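Local atomic coordinates of type VI secretion system component (PDB entry 2P5Z), a protein that is a component of the bacterial type VI secretion system, structurally similar to the T4 phage tail proteins gp27 and gp5 and probably part of a cell-puncturing device. Residues P27-F33 with Y45-S51; E111-A115 with I196-E200. All coordinates share one frame. Residues are numbered along the deposited sequence.

How the interactions relate
Interaction 1 pairs two neighbouring strands of a beta hairpin, whereas interaction 2 ties together parts of the chain 81 residues apart. Their centres lie 21 Å from each other and their nearest atoms come to about 5 Å without touching. Strand 104-111 leads from one to the other: it runs antiparallel beside strand 44-51, the second partner of interaction 1, and its last residue, E111, opens the 111-115 segment of interaction 2. The large sheet holding residues 27-33 and 45-51 is thus joined, through the turn leaving strand 104-111, to the separate three-stranded sheet of strand 196-202. Interaction 1 is partly buried near the periphery; interaction 2 is buried, with its centre 9 Å from that of the chain.

Interaction 1. Residues P27-F33 with Y45-S51; sequences PVDVLTF and YDIQFTS
Residues 27-33 and 45-51 run antiparallel; the axes of strand residues 29-33 and 45-51 come within 4.1 Å, with 141° between N-to-C directions. At P27, in the approach to the strand, the carbonyl O accepts a hydrogen bond from S51 OG at 2.8 Å. V28, with a t rotamer, lays CG1 over the face of the F49 ring (chi1 p), a CH-pi contact 3.9 Å from the centroid. D29 faces T50 in a hydrogen-bonded pair, with D29 N to T50 O at 2.9 Å and T50 N to D29 O at 2.7 Å; D29 and T50 point to one face of the sheet, where R354 binds both side chains. V30 and F49 form a non-hydrogen-bonded pair, CA atoms 4.2 Å apart, on the other face. The register then slips by one residue: L31 and T32 both stand opposite Q48. L31, with phi/psi of -84/-73°, departs from extended geometry; L31 N donates a hydrogen bond to Q48 O (2.9 Å), and Q48 N donates one to T32 O (2.6 Å). Beyond the slip, F33 and I47 make another non-hydrogen-bonded pair with CA atoms 4.4 Å apart, returning to the face of V30 and F49. The F33 ring (chi1 p) lies near parallel to that of Y45 at 22°, but slid aside, with centroids 6.0 Å apart. Strand 343-353 flanks 29-38, and strand 104-111 flanks 44-51, so both are interior strands. L31 and T32 opposite Q48 form a classic beta bulge, here set within an antiparallel beta hairpin.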
loop_
_atom_site.group_PDB
_atom_site.type_symbol
_atom_site.label_atom_id
_atom_site.label_comp_id
_atom_site.label_asym_id
_atom_site.label_seq_id
_atom_site.Cartn_x
_atom_site.Cartn_y
_atom_site.Cartn_z
ATOM N N PRO A 27 -40.564 -5.828 -7.263
ATOM C CA PRO A 27 -40.199 -7.172 -7.705
ATOM C C PRO A 27 -38.709 -7.260 -7.946
ATOM O O PRO A 27 -38.120 -6.328 -8.475
ATOM C CB PRO A 27 -40.945 -7.321 -9.036
ATOM C CG PRO A 27 -41.269 -5.905 -9.464
ATOM C CD PRO A 27 -41.492 -5.164 -8.199
ATOM N N VAL A 28 -38.091 -8.359 -7.541
ATOM C CA VAL A 28 -36.651 -8.478 -7.677
ATOM C C VAL A 28 -36.331 -9.691 -8.518
ATOM O O VAL A 28 -36.587 -10.832 -8.121
ATOM C CB VAL A 28 -35.943 -8.583 -6.288
ATOM C CG1 VAL A 28 -34.471 -9.007 -6.431
ATOM C CG2 VAL A 28 -36.051 -7.269 -5.535
ATOM N N ASP A 29 -35.758 -9.439 -9.684
ATOM C CA ASP A 29 -35.433 -10.507 -10.600
ATOM C C ASP A 29 -33.919 -10.547 -10.850
ATOM O O ASP A 29 -33.368 -9.663 -11.503
ATOM C CB ASP A 29 -36.221 -10.305 -11.891
ATOM C CG ASP A 29 -36.154 -11.498 -12.817
ATOM O OD1 ASP A 29 -35.861 -12.625 -12.336
ATOM O OD2 ASP A 29 -36.403 -11.302 -14.038
ATOM N N VAL A 30 -33.265 -11.584 -10.333
ATOM C CA VAL A 30 -31.811 -11.664 -10.349
ATOM C C VAL A 30 -31.241 -11.775 -11.756
ATOM O O VAL A 30 -31.510 -12.734 -12.475
ATOM C CB VAL A 30 -31.293 -12.828 -9.464
ATOM C CG1 VAL A 30 -29.776 -12.940 -9.538
ATOM C CG2 VAL A 30 -31.738 -12.640 -8.020
ATOM N N LEU A 31 -30.461 -10.765 -12.135
ATOM C CA LEU A 31 -29.783 -10.717 -13.419
ATOM C C LEU A 31 -28.484 -11.490 -13.350
ATOM O O LEU A 31 -28.378 -12.586 -13.885
ATOM C CB LEU A 31 -29.507 -9.274 -13.787
ATOM C CG LEU A 31 -28.958 -8.986 -15.178
ATOM C CD1 LEU A 31 -29.873 -9.568 -16.222
ATOM C CD2 LEU A 31 -28.832 -7.495 -15.370
ATOM N N THR A 32 -27.492 -10.918 -12.673
ATOM C CA THR A 32 -26.214 -11.607 -12.459
ATOM C C THR A 32 -25.685 -11.413 -11.030
ATOM O O THR A 32 -26.082 -10.476 -10.335
ATOM C CB THR A 32 -25.152 -11.162 -13.506
ATOM O OG1 THR A 32 -23.988 -11.992 -13.399
ATOM C CG2 THR A 32 -24.777 -9.704 -13.341
ATOM N N PHE A 33 -24.799 -12.304 -10.593
ATOM C CA PHE A 33 -24.139 -12.107 -9.316
ATOM C C PHE A 33 -22.686 -12.566 -9.244
ATOM O O PHE A 33 -22.257 -13.463 -9.967
ATOM C CB PHE A 33 -24.947 -12.723 -8.167
ATOM C CG PHE A 33 -24.725 -14.190 -7.979
ATOM C CD1 PHE A 33 -25.590 -15.108 -8.538
ATOM C CD2 PHE A 33 -23.673 -14.662 -7.234
ATOM C CE1 PHE A 33 -25.404 -16.469 -8.349
ATOM C CE2 PHE A 33 -23.485 -16.016 -7.068
ATOM C CZ PHE A 33 -24.340 -16.922 -7.624
ATOM N N TYR A 45 -21.424 -10.473 -1.262
ATOM C CA TYR A 45 -22.117 -10.837 -2.522
ATOM C C TYR A 45 -22.676 -9.633 -3.251
ATOM O O TYR A 45 -23.592 -8.970 -2.768
ATOM C CB TYR A 45 -23.249 -11.821 -2.260
ATOM C CG TYR A 45 -22.834 -13.261 -2.272
ATOM C CD1 TYR A 45 -21.962 -13.771 -1.319
ATOM C CD2 TYR A 45 -23.346 -14.131 -3.216
ATOM C CE1 TYR A 45 -21.586 -15.114 -1.321
ATOM C CE2 TYR A 45 -22.993 -15.468 -3.221
ATOM C CZ TYR A 45 -22.105 -15.955 -2.288
ATOM O OH TYR A 45 -21.748 -17.286 -2.312
ATOM N N ASP A 46 -22.134 -9.345 -4.422
ATOM C CA ASP A 46 -22.689 -8.288 -5.249
ATOM C C ASP A 46 -23.694 -8.902 -6.224
ATOM O O ASP A 46 -23.346 -9.724 -7.078
ATOM C CB ASP A 46 -21.576 -7.514 -5.951
ATOM C CG ASP A 46 -20.662 -6.780 -4.959
ATOM O OD1 ASP A 46 -21.178 -5.989 -4.133
ATOM O OD2 ASP A 46 -19.425 -6.998 -5.000
ATOM N N ILE A 47 -24.957 -8.527 -6.045
ATOM C CA ILE A 47 -26.087 -9.152 -6.738
ATOM C C ILE A 47 -26.791 -8.144 -7.612
ATOM O O ILE A 47 -27.320 -7.142 -7.124
ATOM C CB ILE A 47 -27.094 -9.698 -5.732
ATOM C CG1 ILE A 47 -26.405 -10.679 -4.779
ATOM C CG2 ILE A 47 -28.239 -10.387 -6.451
ATOM C CD1 ILE A 47 -27.204 -10.988 -3.541
ATOM N N GLN A 48 -26.777 -8.382 -8.916
ATOM C CA GLN A 48 -27.533 -7.519 -9.824
ATOM C C GLN A 48 -28.918 -8.071 -10.042
ATOM O O GLN A 48 -29.130 -9.287 -10.056
ATOM C CB GLN A 48 -26.842 -7.346 -11.165
ATOM C CG GLN A 48 -25.666 -6.422 -11.115
ATOM C CD GLN A 48 -25.158 -6.058 -12.490
ATOM O OE1 GLN A 48 -25.878 -6.172 -13.480
ATOM N NE2 GLN A 48 -23.916 -5.600 -12.558
ATOM N N PHE A 49 -29.866 -7.163 -10.188
ATOM C CA PHE A 49 -31.228 -7.556 -10.459
ATOM C C PHE A 49 -31.978 -6.549 -11.318
ATOM O O PHE A 49 -31.585 -5.377 -11.424
ATOM C CB PHE A 49 -31.993 -7.904 -9.166
ATOM C CG PHE A 49 -32.270 -6.736 -8.242
ATOM C CD1 PHE A 49 -33.477 -6.039 -8.315
ATOM C CD2 PHE A 49 -31.357 -6.397 -7.233
ATOM C CE1 PHE A 49 -33.760 -4.987 -7.427
ATOM C CE2 PHE A 49 -31.628 -5.347 -6.349
ATOM C CZ PHE A 49 -32.843 -4.646 -6.440
ATOM N N THR A 50 -33.057 -7.010 -11.940
ATOM C CA THR A 50 -33.928 -6.087 -12.659
ATOM C C THR A 50 -35.241 -6.004 -11.939
ATOM O O THR A 50 -35.607 -6.923 -11.191
ATOM C CB THR A 50 -34.146 -6.478 -14.131
ATOM O OG1 THR A 50 -34.506 -7.869 -14.211
ATOM C CG2 THR A 50 -32.866 -6.243 -14.920
ATOM N N SER A 51 -35.920 -4.878 -12.140
ATOM C CA SER A 51 -37.212 -4.626 -11.518
ATOM C C SER A 51 -38.090 -3.727 -12.403
ATOM O O SER A 51 -37.586 -2.872 -13.141
ATOM C CB SER A 51 -37.021 -3.971 -10.155
ATOM O OG SER A 51 -38.274 -3.694 -9.543
#

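Interaction 2. Residues E111-A115 with I196-E200; sequences EPRMA and IEVIE
Residues 196-200, on strand 196-202, meet 111-115 without beta pairing, through side chains and two backbone groups, R113 N and E197 O; the closest CA atoms are those of P112 and E197, 6.9 Å apart. I196 begins the contact modestly, its CB 4.2 Å from R113 NH2. E197 is the centre. Its CB points toward the turn, and chi1 p with chi2 m folds the carboxylate so that OE2 accepts two hydrogen bonds, from R113 N at 2.8 Å and from R113 NE at 3.0 Å, the latter part of a salt bridge; both are nearly linear, at 170°. OE2 lies near the plane of the guanidinium, at its edge, and 3.6 Å from P112 CB. A weak hydrogen bond joins R113 NH2 to E197 O at 3.0 Å. R113 reaches E197 with chi1 m, chi2 t and chi3 m. V198 turns away, and I199 (chi1 m, chi2 t) points back, placing CD1 3.8 Å from SD of the extended M114. The turn is extended at E111 and P112; M114 and A115 are in 3-10 conformation, with a weak A115 N to P112 O bond of 3.1 Å. D149 forms a salt bridge with R113 NH1, so two acids share the arginine. One carboxylate oxygen thus takes both backbone NH and side-chain NE of R113, whose positive charge partly compensates buried E197.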
loop_
_atom_site.group_PDB
_atom_site.type_symbol
_atom_site.label_atom_id
_atom_site.label_comp_id
_atom_site.label_asym_id
_atom_site.label_seq_id
_atom_site.Cartn_x
_atom_site.Cartn_y
_atom_site.Cartn_z
ATOM N N GLU A 111 -23.866 -8.660 2.881
ATOM C CA GLU A 111 -22.823 -9.070 3.810
ATOM C C GLU A 111 -23.518 -9.547 5.078
ATOM O O GLU A 111 -24.672 -9.175 5.330
ATOM C CB GLU A 111 -21.892 -7.897 4.099
ATOM C CG GLU A 111 -21.272 -7.288 2.864
ATOM C CD GLU A 111 -20.090 -6.399 3.153
ATOM O OE1 GLU A 111 -20.243 -5.161 3.038
ATOM O OE2 GLU A 111 -19.007 -6.942 3.481
ATOM N N PRO A 112 -22.831 -10.360 5.893
ATOM C CA PRO A 112 -23.457 -10.714 7.157
ATOM C C PRO A 112 -23.365 -9.530 8.146
ATOM O O PRO A 112 -22.697 -8.514 7.870
ATOM C CB PRO A 112 -22.585 -11.864 7.642
ATOM C CG PRO A 112 -21.263 -11.534 7.137
ATOM C CD PRO A 112 -21.481 -10.948 5.781
ATOM N N ARG A 113 -24.045 -9.648 9.276
ATOM C CA ARG A 113 -24.117 -8.544 10.226
ATOM C C ARG A 113 -22.728 -8.241 10.826
ATOM O O ARG A 113 -22.398 -7.072 11.062
ATOM C CB ARG A 113 -25.161 -8.842 11.309
ATOM C CG ARG A 113 -26.610 -8.683 10.857
ATOM C CD ARG A 113 -27.550 -9.409 11.817
ATOM N NE ARG A 113 -27.265 -10.845 11.872
ATOM C CZ ARG A 113 -27.592 -11.648 12.889
ATOM N NH1 ARG A 113 -28.197 -11.149 13.968
ATOM N NH2 ARG A 113 -27.301 -12.951 12.845
ATOM N N MET A 114 -21.907 -9.286 10.981
ATOM C CA MET A 114 -20.518 -9.147 11.396
ATOM C C MET A 114 -19.752 -8.094 10.615
ATOM O O MET A 114 -19.009 -7.341 11.207
ATOM C CB MET A 114 -19.782 -10.491 11.366
ATOM C CG MET A 114 -18.337 -10.437 11.914
ATOM S SD MET A 114 -17.547 -12.052 11.961
ATOM C CE MET A 114 -16.432 -11.847 13.345
ATOM N N ALA A 115 -19.957 -7.994 9.302
ATOM C CA ALA A 115 -19.326 -6.919 8.510
ATOM C C ALA A 115 -19.572 -5.523 9.077
ATOM O O ALA A 115 -18.762 -4.632 8.874
ATOM C CB ALA A 115 -19.790 -6.955 7.084
ATOM N N ILE A 196 -31.302 -16.974 9.773
ATOM C CA ILE A 196 -30.246 -16.034 10.080
ATOM C C ILE A 196 -28.918 -16.714 9.855
ATOM O O ILE A 196 -28.835 -17.950 9.837
ATOM C CB ILE A 196 -30.278 -15.548 11.572
ATOM C CG1 ILE A 196 -30.357 -16.738 12.534
ATOM C CG2 ILE A 196 -31.393 -14.517 11.826
ATOM C CD1 ILE A 196 -29.835 -16.457 13.932
ATOM N N GLU A 197 -27.885 -15.895 9.686
ATOM C CA GLU A 197 -26.507 -16.375 9.635
ATOM C C GLU A 197 -25.893 -16.402 11.035
ATOM O O GLU A 197 -26.130 -15.511 11.851
ATOM C CB GLU A 197 -25.667 -15.514 8.675
ATOM C CG GLU A 197 -25.063 -14.223 9.249
ATOM C CD GLU A 197 -26.046 -13.046 9.393
ATOM O OE1 GLU A 197 -27.274 -13.226 9.224
ATOM O OE2 GLU A 197 -25.576 -11.915 9.680
ATOM N N VAL A 198 -25.112 -17.445 11.292
ATOM C CA VAL A 198 -24.529 -17.733 12.593
ATOM C C VAL A 198 -23.013 -17.849 12.421
ATOM O O VAL A 198 -22.552 -18.635 11.584
ATOM C CB VAL A 198 -25.069 -19.098 13.144
ATOM C CG1 VAL A 198 -24.379 -19.489 14.435
ATOM C CG2 VAL A 198 -26.601 -19.072 13.327
ATOM N N ILE A 199 -22.245 -17.073 13.200
ATOM C CA ILE A 199 -20.775 -17.162 13.229
ATOM C C ILE A 199 -20.299 -18.308 14.107
ATOM O O ILE A 199 -20.571 -18.340 15.291
ATOM C CB ILE A 199 -20.152 -15.893 13.839
ATOM C CG1 ILE A 199 -20.729 -14.631 13.191
ATOM C CG2 ILE A 199 -18.627 -15.946 13.757
ATOM C CD1 ILE A 199 -20.460 -13.386 13.986
ATOM N N GLU A 200 -19.560 -19.252 13.558
ATOM C CA GLU A 200 -19.101 -20.334 14.384
ATOM C C GLU A 200 -17.617 -20.266 14.485
ATOM O O GLU A 200 -16.942 -20.247 13.470
ATOM C CB GLU A 200 -19.543 -21.674 13.808
ATOM C CG GLU A 200 -21.023 -21.694 13.462
ATOM C CD GLU A 200 -21.519 -23.058 13.096
ATOM O OE1 GLU A 200 -20.678 -23.932 12.785
ATOM O OE2 GLU A 200 -22.759 -23.247 13.120
#